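Local coordinates for protein polymerase X (Deinococcus radiodurans, PDB 2W9M) that probably catalyses template-directed DNA synthesis from deoxyribonucleoside triphosphates as a family X DNA polymerase, and also binds zinc ions, at residues Ala245-Leu249 and Thr269-Gly273; Thr203-Val209 and Ile235-Pro239; Val188-Leu192 and Ala301-Glu305. One frame throughout, in Å; residues are numbered along the deposited sequence.

Contact 1 (Ala245-Leu249 and Thr269-Gly273)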
loop_
_atom_site.group_PDB
_atom_site.type_symbol
_atom_site.label_atom_id
_atom_site.label_comp_id
_atom_site.label_asym_id
_atom_site.label_seq_id
_atom_site.Cartn_x
_atom_site.Cartn_y
_atom_site.Cartn_z
ATOM N N ALA A 245 12.107 -17.342 24.622
ATOM C CA ALA A 245 10.729 -17.736 24.914
ATOM C C ALA A 245 9.789 -16.546 24.787
ATOM O O ALA A 245 8.671 -16.674 24.288
ATOM C CB ALA A 245 10.624 -18.338 26.308
ATOM N N LEU A 246 10.249 -15.392 25.259
ATOM C CA LEU A 246 9.504 -14.149 25.121
ATOM C C LEU A 246 9.224 -13.868 23.646
ATOM O O LEU A 246 8.130 -13.445 23.283
ATOM C CB LEU A 246 10.295 -12.992 25.733
ATOM C CG LEU A 246 9.631 -11.614 25.705
ATOM C CD1 LEU A 246 8.508 -11.552 26.727
ATOM C CD2 LEU A 246 10.653 -10.520 25.966
ATOM N N ASP A 247 10.217 -14.118 22.798
ATOM C CA ASP A 247 10.086 -13.860 21.370
ATOM C C ASP A 247 9.045 -14.762 20.720
ATOM O O ASP A 247 8.303 -14.327 19.841
ATOM C CB ASP A 247 11.436 -13.996 20.668
ATOM C CG ASP A 247 12.390 -12.864 21.022
ATOM O OD1 ASP A 247 11.984 -11.965 21.791
ATOM O OD2 ASP A 247 13.542 -12.867 20.532
ATOM N N LEU A 248 8.983 -16.015 21.155
ATOM C CA LEU A 248 7.980 -16.939 20.637
ATOM C C LEU A 248 6.581 -16.517 21.072
ATOM O O LEU A 248 5.664 -16.443 20.254
ATOM C CB LEU A 248 8.260 -18.369 21.102
ATOM C CG LEU A 248 9.345 -19.143 20.353
ATOM C CD1 LEU A 248 9.418 -20.563 20.876
ATOM C CD2 LEU A 248 9.064 -19.152 18.863
ATOM N N LEU A 249 6.422 -16.235 22.361
ATOM C CA LEU A 249 5.114 -15.880 22.909
ATOM C C LEU A 249 4.561 -14.571 22.351
ATOM O O LEU A 249 3.351 -14.425 22.203
ATOM C CB LEU A 249 5.151 -15.844 24.440
ATOM C CG LEU A 249 5.260 -17.216 25.110
ATOM C CD1 LEU A 249 5.661 -17.075 26.556
ATOM C CD2 LEU A 249 3.952 -17.988 24.988
ATOM N N THR A 269 6.554 -26.239 30.643
ATOM C CA THR A 269 5.692 -25.075 30.795
ATOM C C THR A 269 6.375 -23.869 30.154
ATOM O O THR A 269 7.435 -23.437 30.609
ATOM C CB THR A 269 5.372 -24.784 32.275
ATOM O OG1 THR A 269 4.502 -25.802 32.785
ATOM C CG2 THR A 269 4.691 -23.430 32.423
ATOM N N LEU A 270 5.777 -23.341 29.087
ATOM C CA LEU A 270 6.359 -22.205 28.373
ATOM C C LEU A 270 5.744 -20.898 28.859
ATOM O O LEU A 270 4.529 -20.722 28.827
ATOM C CB LEU A 270 6.164 -22.347 26.861
ATOM C CG LEU A 270 7.354 -21.960 25.973
ATOM C CD1 LEU A 270 6.893 -21.562 24.576
ATOM C CD2 LEU A 270 8.162 -20.843 26.596
ATOM N N THR A 271 6.597 -19.985 29.309
ATOM C CA THR A 271 6.152 -18.708 29.851
ATOM C C THR A 271 7.133 -17.612 29.441
ATOM O O THR A 271 8.265 -17.902 29.055
ATOM C CB THR A 271 6.041 -18.780 31.391
ATOM O OG1 THR A 271 4.886 -19.548 31.749
ATOM C CG2 THR A 271 5.929 -17.395 32.009
ATOM N N ALA A 272 6.694 -16.358 29.503
ATOM C CA ALA A 272 7.570 -15.225 29.220
ATOM C C ALA A 272 8.775 -15.250 30.149
ATOM O O ALA A 272 9.814 -14.665 29.853
ATOM C CB ALA A 272 6.810 -13.920 29.372
ATOM N N GLY A 273 8.623 -15.939 31.275
ATOM C CA GLY A 273 9.696 -16.092 32.239
ATOM C C GLY A 273 10.693 -17.160 31.838
ATOM O O GLY A 273 11.764 -17.276 32.434
#
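Leu249 meets the end of strand 269-271 with one branch, its CD1 methyl lying 3.2 Å from Ala272 N. Leu249 CD1 is also 3.3 Å from Thr271 C, so it presses on the peptide link between Thr271 and Ala272. CG anti to the carbonyl carbon (chi1 -72°) sends this branch out from the helix toward the strand. One turn earlier, Ala245 points its CB at the strand, 3.5 Å from Leu270 CD2 and almost as near to Thr271 O. Leu246 works at the flank, where its CD1 touches Ala272 CB at 3.9 Å. Its CG, anti to the backbone N (chi1 -178°), extends the chain along that side. All of this is apolar packing, methyls against methyls and against main chain. The strand is an outermost member of the three-stranded antiparallel sheet 269-271, 274-277 and 280-282, which lies in the part of the chain matching the polymerase beta thumb. Helix 243-249 passes it almost at right angles (82°), the axes 8.6 Å apart. Thr271 turns its CB away from the helix, and its OG1 makes a weak hydrogen bond back to Leu270 O. Farther out, helix 253-264 closes around Leu270, Val259 and Ala263 touching its side chain while Gln260 NE2 donates to its carbonyl. Leu248 packs against helix 287-293, touching Glu287, Val290 and Phe291.

Contact 2 (Thr203-Val209 and Ile235-Pro239)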
loop_
_atom_site.group_PDB
_atom_site.type_symbol
_atom_site.label_atom_id
_atom_site.label_comp_id
_atom_site.label_asym_id
_atom_site.label_seq_id
_atom_site.Cartn_x
_atom_site.Cartn_y
_atom_site.Cartn_z
ATOM N N THR A 203 15.499 -7.289 25.794
ATOM C CA THR A 203 16.054 -7.939 26.983
ATOM C C THR A 203 16.461 -6.891 28.014
ATOM O O THR A 203 17.065 -5.872 27.677
ATOM C CB THR A 203 17.274 -8.835 26.682
ATOM O OG1 THR A 203 18.461 -8.037 26.657
ATOM C CG2 THR A 203 17.118 -9.559 25.359
ATOM N N GLY A 204 16.130 -7.146 29.274
ATOM C CA GLY A 204 16.381 -6.186 30.330
ATOM C C GLY A 204 15.165 -6.085 31.225
ATOM O O GLY A 204 14.264 -6.912 31.141
ATOM N N THR A 205 15.135 -5.069 32.077
ATOM C CA THR A 205 14.038 -4.903 33.022
ATOM C C THR A 205 13.196 -3.673 32.680
ATOM O O THR A 205 13.667 -2.765 31.993
ATOM C CB THR A 205 14.568 -4.792 34.470
ATOM O OG1 THR A 205 15.194 -3.515 34.661
ATOM C CG2 THR A 205 15.578 -5.899 34.750
ATOM N N PRO A 206 11.941 -3.643 33.158
ATOM C CA PRO A 206 11.034 -2.516 32.891
ATOM C C PRO A 206 11.630 -1.162 33.284
ATOM O O PRO A 206 11.148 -0.124 32.828
ATOM C CB PRO A 206 9.817 -2.834 33.764
ATOM C CG PRO A 206 9.836 -4.322 33.906
ATOM C CD PRO A 206 11.286 -4.712 33.934
ATOM N N ASP A 207 12.662 -1.172 34.121
ATOM C CA ASP A 207 13.347 0.056 34.511
ATOM C C ASP A 207 14.355 0.465 33.441
ATOM O O ASP A 207 14.557 1.651 33.185
ATOM C CB ASP A 207 14.050 -0.129 35.856
ATOM C CG ASP A 207 13.089 -0.481 36.970
ATOM O OD1 ASP A 207 12.180 0.332 37.250
ATOM O OD2 ASP A 207 13.244 -1.568 37.569
ATOM N N ASP A 208 14.996 -0.525 32.827
ATOM C CA ASP A 208 15.908 -0.277 31.719
ATOM C C ASP A 208 15.169 0.445 30.598
ATOM O O ASP A 208 15.668 1.420 30.035
ATOM C CB ASP A 208 16.485 -1.596 31.198
ATOM C CG ASP A 208 17.357 -2.300 32.223
ATOM O OD1 ASP A 208 18.088 -1.600 32.957
ATOM O OD2 ASP A 208 17.316 -3.551 32.288
ATOM N N VAL A 209 13.971 -0.045 30.287
ATOM C CA VAL A 209 13.132 0.531 29.244
ATOM C C VAL A 209 12.581 1.884 29.672
ATOM O O VAL A 209 12.495 2.817 28.874
ATOM C CB VAL A 209 11.944 -0.398 28.918
ATOM C CG1 VAL A 209 10.983 0.281 27.951
ATOM C CG2 VAL A 209 12.440 -1.722 28.356
ATOM N N ILE A 235 5.874 -2.831 24.739
ATOM C CA ILE A 235 7.239 -3.313 24.831
ATOM C C ILE A 235 7.295 -4.376 25.909
ATOM O O ILE A 235 6.921 -4.131 27.053
ATOM C CB ILE A 235 8.223 -2.164 25.140
ATOM C CG1 ILE A 235 8.212 -1.147 23.992
ATOM C CG2 ILE A 235 9.627 -2.702 25.377
ATOM C CD1 ILE A 235 9.147 0.022 24.189
ATOM N N ALA A 236 7.722 -5.572 25.527
ATOM C CA ALA A 236 7.849 -6.670 26.470
ATOM C C ALA A 236 9.319 -6.999 26.640
ATOM O O ALA A 236 10.054 -7.096 25.658
ATOM C CB ALA A 236 7.080 -7.888 25.983
ATOM N N CYS A 237 9.748 -7.164 27.885
ATOM C CA CYS A 237 11.146 -7.456 28.168
ATOM C C CYS A 237 11.328 -8.764 28.937
ATOM O O CYS A 237 10.367 -9.333 29.453
ATOM C CB CYS A 237 11.796 -6.289 28.911
ATOM S SG CYS A 237 10.668 -5.392 30.002
ATOM N N ALA A 238 12.573 -9.230 29.001
ATOM C CA ALA A 238 12.904 -10.502 29.630
ATOM C C ALA A 238 14.402 -10.567 29.903
ATOM O O ALA A 238 15.180 -9.847 29.274
ATOM C CB ALA A 238 12.484 -11.654 28.731
ATOM N N PRO A 239 14.812 -11.419 30.851
ATOM C CA PRO A 239 16.237 -11.676 31.077
ATOM C C PRO A 239 16.842 -12.322 29.842
ATOM O O PRO A 239 16.120 -12.986 29.103
ATOM C CB PRO A 239 16.235 -12.679 32.232
ATOM C CG PRO A 239 14.914 -12.501 32.901
ATOM C CD PRO A 239 13.959 -12.135 31.814
#
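Cys237, whose SG faces Pro206 across the contact, has a bound mercury(II) ion about 3 Å from its side chain, probably a heavy-atom additive and not a natural cofactor. Cys237 SG lies 3.8 Å from Pro206 N, close to the first turn of helix 206-212, and is also brushed by Val209 CG2. Behind the sulfur, Cys237 CB rests 3.4 Å from Gly204 O. The backbone of Gly204 returns the contact: its N donates to Ala238 O at 2.9 Å, fairly straight (158°) but from above the carbonyl plane, not along a lone pair. Thr203 CA adds a CA-H...O contact of 3.1 Å to Ala238 O, giving that oxygen two donors from adjacent residues. Strands 194-203 and 231-238 run parallel here in a mixed sheet, consistent with the palm of family X polymerases, and helix 206-212 starts just beyond the first strand. Its start is a capping box. Thr205 N donates to Asp208 OD2 at 2.7 Å, meeting the carboxylate on its anti side, while Asp207 N makes a weak bond to Thr205 OG1. Gly204 has backbone angles that call for glycine, and a CB there would strike Asp208 OD2. Farther into the helix, Val209 CG1, anti to its own backbone N, reaches back to Ile235 CG2 of the strand at 4.2 Å, the two branched chains crossing at a slant. Leu224 of the neighbouring strand 224-228 touches Pro206, Val209 and Cys237.

Contact 3 (Val188-Leu192 and Ala301-Glu305)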
loop_
_atom_site.group_PDB
_atom_site.type_symbol
_atom_site.label_atom_id
_atom_site.label_comp_id
_atom_site.label_asym_id
_atom_site.label_seq_id
_atom_site.Cartn_x
_atom_site.Cartn_y
_atom_site.Cartn_z
ATOM N N VAL A 188 3.618 -6.324 13.659
ATOM C CA VAL A 188 4.576 -5.689 12.753
ATOM C C VAL A 188 5.680 -6.656 12.317
ATOM O O VAL A 188 6.138 -6.609 11.174
ATOM C CB VAL A 188 5.193 -4.400 13.347
ATOM C CG1 VAL A 188 4.109 -3.537 13.953
ATOM C CG2 VAL A 188 6.244 -4.733 14.387
ATOM N N ARG A 189 6.089 -7.543 13.220
ATOM C CA ARG A 189 7.154 -8.498 12.923
ATOM C C ARG A 189 6.787 -9.509 11.833
ATOM O O ARG A 189 7.655 -9.961 11.085
ATOM C CB ARG A 189 7.577 -9.251 14.182
ATOM C CG ARG A 189 8.558 -10.370 13.889
ATOM C CD ARG A 189 8.796 -11.249 15.090
ATOM N NE ARG A 189 9.767 -12.291 14.783
ATOM C CZ ARG A 189 9.974 -13.363 15.541
ATOM N NH1 ARG A 189 9.275 -13.534 16.656
ATOM N NH2 ARG A 189 10.879 -14.264 15.183
ATOM N N ARG A 190 5.511 -9.875 11.745
ATOM C CA ARG A 190 5.101 -10.862 10.753
ATOM C C ARG A 190 4.295 -10.272 9.595
ATOM O O ARG A 190 3.807 -11.004 8.732
ATOM C CB ARG A 190 4.375 -12.037 11.410
ATOM C CG ARG A 190 3.141 -11.666 12.196
ATOM C CD ARG A 190 2.674 -12.847 13.035
ATOM N NE ARG A 190 1.221 -12.959 13.024
ATOM C CZ ARG A 190 0.415 -12.242 13.795
ATOM N NH1 ARG A 190 0.922 -11.366 14.648
ATOM N NH2 ARG A 190 -0.898 -12.405 13.713
ATOM N N GLY A 191 4.168 -8.948 9.581
ATOM C CA GLY A 191 3.676 -8.239 8.411
ATOM C C GLY A 191 2.173 -8.164 8.242
ATOM O O GLY A 191 1.676 -8.023 7.126
ATOM N N LEU A 192 1.445 -8.252 9.346
ATOM C CA LEU A 192 -0.001 -8.139 9.288
ATOM C C LEU A 192 -0.367 -6.851 8.549
ATOM O O LEU A 192 0.079 -5.769 8.926
ATOM C CB LEU A 192 -0.582 -8.138 10.703
ATOM C CG LEU A 192 -1.853 -8.963 10.889
ATOM C CD1 LEU A 192 -1.545 -10.420 10.620
ATOM C CD2 LEU A 192 -2.421 -8.775 12.287
ATOM N N ALA A 301 8.932 -16.916 11.308
ATOM C CA ALA A 301 7.900 -15.950 11.680
ATOM C C ALA A 301 6.947 -15.644 10.527
ATOM O O ALA A 301 5.795 -15.273 10.751
ATOM C CB ALA A 301 8.533 -14.663 12.204
ATOM N N GLU A 302 7.433 -15.800 9.298
ATOM C CA GLU A 302 6.608 -15.562 8.119
ATOM C C GLU A 302 5.443 -16.542 8.040
ATOM O O GLU A 302 4.413 -16.238 7.438
ATOM C CB GLU A 302 7.434 -15.677 6.834
ATOM C CG GLU A 302 8.568 -14.679 6.705
ATOM C CD GLU A 302 9.917 -15.279 7.046
ATOM O OE1 GLU A 302 9.988 -16.095 7.990
ATOM O OE2 GLU A 302 10.908 -14.933 6.367
ATOM N N TYR A 303 5.613 -17.718 8.646
ATOM C CA TYR A 303 4.634 -18.799 8.523
ATOM C C TYR A 303 3.828 -19.065 9.795
ATOM O O TYR A 303 3.300 -20.163 9.973
ATOM C CB TYR A 303 5.324 -20.095 8.092
ATOM C CG TYR A 303 6.055 -20.008 6.773
ATOM C CD1 TYR A 303 7.221 -20.735 6.553
ATOM C CD2 TYR A 303 5.586 -19.199 5.748
ATOM C CE1 TYR A 303 7.889 -20.661 5.345
ATOM C CE2 TYR A 303 6.251 -19.116 4.535
ATOM C CZ TYR A 303 7.399 -19.847 4.340
ATOM O OH TYR A 303 8.056 -19.761 3.136
ATOM N N ARG A 304 3.720 -18.070 10.669
ATOM C CA ARG A 304 3.054 -18.267 11.956
ATOM C C ARG A 304 1.628 -17.731 12.005
ATOM O O ARG A 304 1.140 -17.354 13.068
ATOM C CB ARG A 304 3.884 -17.669 13.092
ATOM C CG ARG A 304 5.259 -18.293 13.224
ATOM C CD ARG A 304 6.062 -17.667 14.349
ATOM N NE ARG A 304 7.446 -18.129 14.325
ATOM C CZ ARG A 304 8.388 -17.729 15.173
ATOM N NH1 ARG A 304 8.100 -16.855 16.129
ATOM N NH2 ARG A 304 9.622 -18.208 15.061
ATOM N N GLU A 305 0.960 -17.705 10.856
ATOM C CA GLU A 305 -0.452 -17.342 10.795
ATOM C C GLU A 305 -1.301 -18.607 10.830
ATOM O O GLU A 305 -0.813 -19.691 10.510
ATOM C CB GLU A 305 -0.756 -16.574 9.507
ATOM C CG GLU A 305 0.196 -15.436 9.207
ATOM C CD GLU A 305 0.060 -14.282 10.178
ATOM O OE1 GLU A 305 -1.041 -14.083 10.735
ATOM O OE2 GLU A 305 1.061 -13.565 10.379
#
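Arg190 and Glu305 form the salt bridge here: Arg190 reaches the carboxylate through NE and NH2, the two planes only 15° apart. Arg190 NE lies 2.7 Å from Glu305 OE2 in a sharply bent, weak bond, and Arg190 NH2 makes a longer weak one to OE1. CG between the backbone N and the carbonyl carbon (chi1 58°) and a bend at chi3 bring NE there. Arg190 NH1 pairs with Asp187. Replacing Arg190 by a leucine would probably leave the Glu305 carboxylate without this cationic mate and free to turn. Like charges also meet: Arg189 NH1 and Arg304 NH1 stand 3.6 Å apart, their guanidinium planes steeply inclined (77°). Glu287 bridges to both arginines, and Arg304 NH1 also bonds Ser251 OG, so the pair gathers round a shared anion. Van der Waals contacts of carbon with polar groups follow. Ala301 CB sits over one face of the Arg189 guanidinium, 3.7 Å from NE, and Leu192 CD1 comes within 3.7 Å of Glu305 OE1. Arg190 CB packs on Ala301 O. Gly191, the first residue to leave helical phi/psi, has positive phi and forms a Schellman motif; the contact thus joins a helix C-terminus to the loop from helix 287-293 toward strand 329-333.

Overall arrangement
All three contacts are partly buried, but contact 3 lies about 17 Å from the centre of the chain, contacts 1 and 2 about 33 Å (centre to centre). Contacts 1 and 2 are neighbours: strand 231-238 and helix 243-249 follow one another, and Leu246 packs its second methyl on Ala236, Cys237 and Ala238. Contact 3 touches contact 1 through Leu248 against Arg304, but stays about 10 Å from contact 2 at the nearest atoms. The chemistry follows: apolar packing of a helix on an edge strand in contact 1; one main-chain bond from a loop, cysteine and valine packing and a capped helix start in contact 2; charged side chains between helix end and loop in contact 3.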